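Local coordinates for GGDEF and EAL domain-containing protein (Vibrio cholerae O1 str. 2010EL-1786, PDB 6PWK) that binds the second messenger c-di-GMP and probably acts as a receptor that relays its level to control cell adhesion and biofilm formation, at residues N322-N326 / A327-F331. Sequence-based numbering, arbitrary orientation.
Sequences NAVRN and AGADF
A Schellman motif closes helix 314-326 of the EAL domain and turns the chain into strand 330-336, part of the parallel strand-helix succession of this barrel-like fold. Its two defining bonds run from Ala329 N to Val324 O (3.0 Å) and from Gly328 N to Arg325 O (3.1 Å). Gly328, with positive phi, is the C' residue of the motif, a backbone conformation that glycine adopts readily. Inside the turn, Val324 CG1 lies 3.6 Å from Ala329 CB, and Phe303 of the neighbouring strand 301-305 packs on both residues. CA of Arg325 adds a C-H···O contact to Ala329 O.

Beyond the turn, the side chain of Arg325 runs extended from CG to NE and meets the first two residues of the strand. Its NE forms a salt bridge with Asp330 OD1 at 3.0 Å, approaching from above the carboxylate plane, while NH2 adds a weak bond to the same oxygen. From the opposite face of that plane, Phe331 N donates to Asp330 OD1 over 2.7 Å, a bond between consecutive residues that helps fix the carboxylate. With CG of Phe331 set between its backbone N and carbonyl carbon (chi1 63°), the ring turns back toward the helix end and brings CE2 over the centre of the guanidinium, 3.3 Å from Arg325 CZ; the two planes are inclined at 47°, so the groups do not stack in parallel. Arg325 NH1 also donates to Phe349 O, and NH2 to Arg350 O. Held by Asp330 and these two carbonyls, with Phe331 over one face, the guanidinium probably has little rotational freedom, and together with the Phe331 N-H it probably lowers the pKa of Asp330 and keeps it ionised; helix end, strand start and the 349-350 backbone are thereby tied together.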
# COMPACT_ATOMS: atom_id res chain seq x y z
N ASN A 322 3.32 20.74 -2.85
CA ASN A 322 4.56 21.36 -3.31
C ASN A 322 4.61 21.42 -4.83
O ASN A 322 4.95 22.45 -5.41
CB ASN A 322 5.77 20.59 -2.77
CG ASN A 322 5.96 20.78 -1.28
OD1 ASN A 322 5.46 21.74 -0.69
ND2 ASN A 322 6.69 19.87 -0.65
N ALA A 323 4.25 20.31 -5.49
CA ALA A 323 4.23 20.30 -6.95
C ALA A 323 3.25 21.33 -7.50
O ALA A 323 3.52 21.97 -8.52
CB ALA A 323 3.87 18.90 -7.45
N VAL A 324 2.11 21.50 -6.83
CA VAL A 324 1.10 22.44 -7.31
C VAL A 324 1.59 23.87 -7.16
O VAL A 324 1.50 24.68 -8.10
CB VAL A 324 -0.23 22.21 -6.56
CG1 VAL A 324 -1.11 23.44 -6.63
CG2 VAL A 324 -0.95 21.00 -7.13
N ARG A 325 2.14 24.21 -6.00
CA ARG A 325 2.60 25.58 -5.76
C ARG A 325 3.90 25.90 -6.49
O ARG A 325 4.10 27.05 -6.91
CB ARG A 325 2.76 25.83 -4.26
CG ARG A 325 1.50 26.35 -3.59
CD ARG A 325 1.66 26.47 -2.09
NE ARG A 325 0.49 27.08 -1.47
CZ ARG A 325 0.28 27.15 -0.16
NH1 ARG A 325 1.16 26.63 0.68
NH2 ARG A 325 -0.82 27.73 0.31
N ASN A 326 4.78 24.92 -6.67
CA ASN A 326 6.02 25.18 -7.40
C ASN A 326 5.74 25.58 -8.84
O ASN A 326 6.56 26.28 -9.46
CB ASN A 326 6.94 23.95 -7.38
CG ASN A 326 7.63 23.76 -6.04
OD1 ASN A 326 7.76 24.70 -5.26
ND2 ASN A 326 8.07 22.54 -5.78
N ALA A 327 4.61 25.16 -9.39
CA ALA A 327 4.25 25.44 -10.77
C ALA A 327 3.35 26.66 -10.93
O ALA A 327 2.86 26.91 -12.03
CB ALA A 327 3.59 24.22 -11.40
N GLY A 328 3.12 27.41 -9.85
CA GLY A 328 2.32 28.61 -9.94
C GLY A 328 0.84 28.44 -9.71
O GLY A 328 0.06 29.33 -10.06
N ALA A 329 0.41 27.32 -9.14
CA ALA A 329 -0.97 27.09 -8.78
C ALA A 329 -1.11 27.14 -7.26
O ALA A 329 -0.16 27.47 -6.54
CB ALA A 329 -1.46 25.76 -9.36
N ASP A 330 -2.30 26.82 -6.76
CA ASP A 330 -2.55 26.83 -5.33
C ASP A 330 -3.60 25.77 -5.00
O ASP A 330 -4.11 25.08 -5.89
CB ASP A 330 -2.99 28.22 -4.86
CG ASP A 330 -2.53 28.53 -3.45
OD1 ASP A 330 -2.26 27.57 -2.69
OD2 ASP A 330 -2.42 29.73 -3.10
N PHE A 331 -3.92 25.64 -3.71
CA PHE A 331 -4.79 24.57 -3.25
C PHE A 331 -5.61 25.05 -2.06
O PHE A 331 -5.27 26.03 -1.39
CB PHE A 331 -3.99 23.32 -2.88
CG PHE A 331 -3.04 23.52 -1.74
CD1 PHE A 331 -3.43 23.28 -0.43
CD2 PHE A 331 -1.75 23.96 -1.97
CE1 PHE A 331 -2.56 23.47 0.62
CE2 PHE A 331 -0.87 24.16 -0.93
CZ PHE A 331 -1.27 23.91 0.37